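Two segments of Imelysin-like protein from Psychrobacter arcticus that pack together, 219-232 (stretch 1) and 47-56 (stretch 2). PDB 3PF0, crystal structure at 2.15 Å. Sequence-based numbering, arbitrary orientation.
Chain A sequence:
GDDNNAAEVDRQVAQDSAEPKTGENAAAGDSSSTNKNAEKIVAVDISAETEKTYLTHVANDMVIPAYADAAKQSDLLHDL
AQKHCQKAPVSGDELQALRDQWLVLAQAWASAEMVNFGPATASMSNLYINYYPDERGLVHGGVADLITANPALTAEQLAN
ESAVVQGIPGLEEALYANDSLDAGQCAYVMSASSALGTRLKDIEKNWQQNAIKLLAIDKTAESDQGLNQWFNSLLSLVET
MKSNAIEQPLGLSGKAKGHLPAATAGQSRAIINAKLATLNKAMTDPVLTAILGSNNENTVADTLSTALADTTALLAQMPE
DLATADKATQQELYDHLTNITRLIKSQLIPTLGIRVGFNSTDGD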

# COMPACT_ATOMS: atom_id res chain seq x y z
N LYS A 219 -10.13 20.83 -14.56
CA LYS A 219 -10.02 20.67 -16.01
C LYS A 219 -10.87 19.51 -16.57
O LYS A 219 -10.60 19.06 -17.69
CB LYS A 219 -8.53 20.46 -16.39
CG LYS A 219 -7.60 21.61 -16.02
CD LYS A 219 -6.16 21.31 -16.43
CE LYS A 219 -5.26 22.51 -16.25
NZ LYS A 219 -3.96 22.34 -16.95
N THR A 220 -11.92 19.06 -15.84
CA THR A 220 -12.79 17.95 -16.27
C THR A 220 -13.54 18.23 -17.58
O THR A 220 -13.84 17.29 -18.32
CB THR A 220 -13.79 17.54 -15.18
OG1 THR A 220 -14.55 18.68 -14.77
CG2 THR A 220 -13.12 16.88 -13.97
N ALA A 221 -13.84 19.51 -17.88
CA ALA A 221 -14.55 19.93 -19.08
C ALA A 221 -13.73 19.74 -20.36
O ALA A 221 -14.32 19.51 -21.42
CB ALA A 221 -14.97 21.39 -18.95
N GLU A 222 -12.38 19.83 -20.27
CA GLU A 222 -11.50 19.71 -21.44
C GLU A 222 -10.79 18.34 -21.53
O GLU A 222 -10.45 17.92 -22.64
CB GLU A 222 -10.46 20.85 -21.50
CG GLU A 222 -9.62 21.04 -20.25
CD GLU A 222 -9.79 22.39 -19.57
OE1 GLU A 222 -10.93 22.74 -19.20
OE2 GLU A 222 -8.76 23.08 -19.36
N SER A 223 -10.55 17.66 -20.39
CA SER A 223 -9.88 16.35 -20.40
C SER A 223 -10.29 15.48 -19.22
O SER A 223 -10.62 16.00 -18.15
CB SER A 223 -8.36 16.51 -20.41
OG SER A 223 -7.86 16.98 -19.16
N ASP A 224 -10.20 14.15 -19.41
CA ASP A 224 -10.49 13.14 -18.38
C ASP A 224 -9.17 12.64 -17.74
O ASP A 224 -9.10 11.49 -17.30
CB ASP A 224 -11.31 11.97 -18.98
CG ASP A 224 -10.75 11.30 -20.23
OD1 ASP A 224 -9.59 11.59 -20.61
OD2 ASP A 224 -11.48 10.48 -20.84
N GLN A 225 -8.15 13.53 -17.68
CA GLN A 225 -6.80 13.28 -17.13
C GLN A 225 -6.85 12.70 -15.71
O GLN A 225 -6.13 11.75 -15.41
CB GLN A 225 -5.97 14.58 -17.14
CG GLN A 225 -4.48 14.38 -16.83
CD GLN A 225 -3.79 15.67 -16.45
OE1 GLN A 225 -3.57 16.56 -17.27
NE2 GLN A 225 -3.39 15.77 -15.18
N GLY A 226 -7.69 13.29 -14.85
CA GLY A 226 -7.85 12.89 -13.46
C GLY A 226 -8.44 11.51 -13.28
O GLY A 226 -7.86 10.68 -12.58
N LEU A 227 -9.61 11.27 -13.92
CA LEU A 227 -10.32 10.00 -13.86
C LEU A 227 -9.46 8.88 -14.46
O LEU A 227 -9.41 7.78 -13.89
CB LEU A 227 -11.66 10.13 -14.61
CG LEU A 227 -12.73 9.09 -14.28
CD1 LEU A 227 -13.48 9.45 -13.00
CD2 LEU A 227 -13.71 8.94 -15.43
N ASN A 228 -8.74 9.17 -15.56
CA ASN A 228 -7.87 8.19 -16.22
C ASN A 228 -6.71 7.77 -15.30
O ASN A 228 -6.46 6.58 -15.16
CB ASN A 228 -7.33 8.72 -17.55
CG ASN A 228 -6.76 7.62 -18.43
OD1 ASN A 228 -7.49 6.80 -18.98
ND2 ASN A 228 -5.45 7.57 -18.54
N GLN A 229 -6.04 8.75 -14.65
CA GLN A 229 -4.91 8.50 -13.76
C GLN A 229 -5.35 7.74 -12.52
O GLN A 229 -4.63 6.83 -12.10
CB GLN A 229 -4.21 9.82 -13.35
CG GLN A 229 -2.80 9.57 -12.79
CD GLN A 229 -1.86 10.75 -12.87
OE1 GLN A 229 -2.25 11.92 -12.72
NE2 GLN A 229 -0.59 10.45 -13.04
N TRP A 230 -6.50 8.11 -11.93
CA TRP A 230 -7.05 7.49 -10.73
C TRP A 230 -7.34 5.98 -10.94
O TRP A 230 -6.87 5.17 -10.14
CB TRP A 230 -8.31 8.25 -10.27
CG TRP A 230 -9.18 7.52 -9.27
CD1 TRP A 230 -10.46 7.11 -9.45
CD2 TRP A 230 -8.82 7.13 -7.93
NE1 TRP A 230 -10.94 6.50 -8.31
CE2 TRP A 230 -9.95 6.50 -7.36
CE3 TRP A 230 -7.64 7.22 -7.17
CZ2 TRP A 230 -9.94 5.98 -6.06
CZ3 TRP A 230 -7.63 6.70 -5.89
CH2 TRP A 230 -8.78 6.10 -5.34
N PHE A 231 -8.08 5.62 -11.99
CA PHE A 231 -8.44 4.22 -12.23
C PHE A 231 -7.25 3.40 -12.74
O PHE A 231 -7.21 2.19 -12.49
CB PHE A 231 -9.64 4.09 -13.17
CG PHE A 231 -10.93 4.40 -12.46
CD1 PHE A 231 -11.52 3.47 -11.62
CD2 PHE A 231 -11.52 5.65 -12.58
CE1 PHE A 231 -12.70 3.77 -10.93
CE2 PHE A 231 -12.69 5.96 -11.88
CZ PHE A 231 -13.27 5.01 -11.07
N ASN A 232 -6.27 4.03 -13.41
CA ASN A 232 -5.08 3.31 -13.83
C ASN A 232 -4.21 3.03 -12.60
O ASN A 232 -3.53 2.01 -12.55
CB ASN A 232 -4.31 4.05 -14.91
CG ASN A 232 -4.79 3.66 -16.28
OD1 ASN A 232 -4.40 2.61 -16.81
ND2 ASN A 232 -5.71 4.44 -16.84
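Stretch 2 (47-56) SAETEKTYLT

Stretch 2 lies on stretch 1 as a helix packed obliquely against a loop and the helix that follows it, in a mixed contact, with apolar side chains packed between two side-chain hydrogen bonds, one at the loop and one far along the helices. The backbone evidence is consistent. In stretch 2, residues 48-56 are helical, with phi/psi near -62/-43 and an unbroken ladder of i to i+4 bonds running from Glu51 N to Ser47 O (3.0 Å) through Thr56 N to Lys52 O (2.9 Å). Ser47 occupies the N-cap position, and its OG shares a hydrogen bond with Thr50 OG1 at 2.9 Å. Stretch 1 starts as a loop, extends at Ser223 (phi/psi -152/153), and becomes helical at Gln225, with Asp224 at the N-cap position.

The two helices run in the same general sense, their N-to-C directions differing by 42°, and their axes come no closer than 10.4 Å. The register agrees with this direction: Ala221 CA lies 4.9 Å from Ala48 CA, and further along Leu227 CA lies 7.1 Å from Leu55 CA. The backbones are thus nearer at the loop than at this later pair. Together the stretches bury 541 Å², counting both sides.

At the loop end, Thr220 has the largest covered area, 103 Å². Its CA-to-CB bond points toward stretch 2, and with chi1 at 55° (p) its OG1 donates a hydrogen bond to Ala48 O at 2.7 Å. That carbonyl also accepts the helical bond from Lys52 N (3.0 Å), so Thr220 adds a second donor to an oxygen already used within the helix. The methyl of Thr220 reaches onward, CG2 lying 3.8 Å from Leu55 CD1. Beside it, Ala221 CB and Ala48 CB meet at 4.1 Å.

The CA-to-CB bond of Glu51 points toward stretch 1, and its side chain reaches the place where the loop passes into the helix. Its OE2 comes within 3.6 Å of Asp224 CA, but this carboxylate oxygen is buried by the contact and has no polar partner anywhere in the model.

Gly226 is a place where the absence of a side chain matters geometrically: an ideal CB there would point toward stretch 2 and fall 3.0 Å from Leu55 CD1, a clash. Leu55 fills the space instead, with CD2 3.6 Å from Gly226 C and 3.7 Å from Leu227 N. The CA-to-CB bond of Leu55 points sideways, yet the end of its side chain comes nearer.

Further along, Tyr54 meets three residues of helix 225-232. Leu227 CD1 lies 3.7 Å from Tyr54 CD2. Trp230 NE1 donates to Tyr54 OH at 3.0 Å with an N-H...acceptor angle of 152°, and the hydroxyl sits at the edge of the indole, near its plane, as such a bond requires. Phe231 and Tyr54 have nearly parallel planes (6°), but their centroids are 6.0 Å apart and the rings meet rim to rim, with Phe231 CE2 3.8 Å from Tyr54 CE2.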

# COMPACT_ATOMS: atom_id res chain seq x y z
N SER A 47 -20.84 13.85 -16.81
CA SER A 47 -20.73 15.29 -16.98
C SER A 47 -19.45 15.81 -16.31
O SER A 47 -18.88 15.14 -15.45
CB SER A 47 -21.96 16.00 -16.42
OG SER A 47 -22.02 15.91 -15.01
N ALA A 48 -18.99 17.01 -16.72
CA ALA A 48 -17.80 17.66 -16.18
C ALA A 48 -17.95 17.90 -14.68
O ALA A 48 -16.97 17.73 -13.94
CB ALA A 48 -17.54 18.97 -16.90
N GLU A 49 -19.18 18.22 -14.22
CA GLU A 49 -19.50 18.48 -12.83
C GLU A 49 -19.53 17.19 -12.00
O GLU A 49 -18.97 17.18 -10.90
CB GLU A 49 -20.83 19.24 -12.70
CG GLU A 49 -20.90 20.18 -11.51
CD GLU A 49 -19.80 21.23 -11.39
OE1 GLU A 49 -19.41 21.83 -12.42
OE2 GLU A 49 -19.33 21.45 -10.25
N THR A 50 -20.14 16.10 -12.54
CA THR A 50 -20.21 14.78 -11.88
C THR A 50 -18.79 14.26 -11.67
O THR A 50 -18.48 13.75 -10.58
CB THR A 50 -21.07 13.80 -12.71
OG1 THR A 50 -22.42 14.26 -12.72
CG2 THR A 50 -21.03 12.35 -12.19
N GLU A 51 -17.92 14.42 -12.69
CA GLU A 51 -16.52 14.00 -12.66
C GLU A 51 -15.75 14.81 -11.62
O GLU A 51 -15.04 14.21 -10.82
CB GLU A 51 -15.90 14.17 -14.05
CG GLU A 51 -14.75 13.23 -14.32
CD GLU A 51 -14.34 13.22 -15.78
OE1 GLU A 51 -15.12 12.72 -16.62
OE2 GLU A 51 -13.24 13.73 -16.09
N LYS A 52 -15.92 16.15 -11.60
CA LYS A 52 -15.29 17.06 -10.64
C LYS A 52 -15.65 16.64 -9.19
O LYS A 52 -14.75 16.53 -8.35
CB LYS A 52 -15.72 18.51 -10.92
CG LYS A 52 -15.12 19.55 -9.97
CD LYS A 52 -15.68 20.93 -10.24
CE LYS A 52 -15.04 21.99 -9.40
NZ LYS A 52 -15.68 23.32 -9.62
N THR A 53 -16.96 16.38 -8.94
CA THR A 53 -17.52 15.97 -7.64
C THR A 53 -16.92 14.62 -7.21
O THR A 53 -16.54 14.48 -6.04
CB THR A 53 -19.07 15.93 -7.74
OG1 THR A 53 -19.56 17.25 -8.03
CG2 THR A 53 -19.74 15.43 -6.46
N TYR A 54 -16.82 13.64 -8.13
CA TYR A 54 -16.27 12.31 -7.82
C TYR A 54 -14.79 12.42 -7.44
O TYR A 54 -14.41 11.89 -6.40
CB TYR A 54 -16.47 11.31 -8.98
CG TYR A 54 -15.79 9.98 -8.75
CD1 TYR A 54 -16.29 9.06 -7.83
CD2 TYR A 54 -14.65 9.63 -9.47
CE1 TYR A 54 -15.66 7.84 -7.61
CE2 TYR A 54 -14.01 8.41 -9.25
CZ TYR A 54 -14.52 7.52 -8.32
OH TYR A 54 -13.88 6.32 -8.12
N LEU A 55 -13.98 13.13 -8.25
CA LEU A 55 -12.54 13.34 -8.03
C LEU A 55 -12.28 14.11 -6.71
O LEU A 55 -11.31 13.80 -6.02
CB LEU A 55 -11.88 14.07 -9.22
CG LEU A 55 -11.79 13.30 -10.55
CD1 LEU A 55 -11.52 14.25 -11.69
CD2 LEU A 55 -10.71 12.20 -10.51
N THR A 56 -13.16 15.06 -6.35
CA THR A 56 -13.07 15.82 -5.09
C THR A 56 -13.35 14.86 -3.92
O THR A 56 -12.67 14.93 -2.90
CB THR A 56 -14.03 17.02 -5.12
OG1 THR A 56 -13.68 17.85 -6.23
CG2 THR A 56 -13.99 17.85 -3.85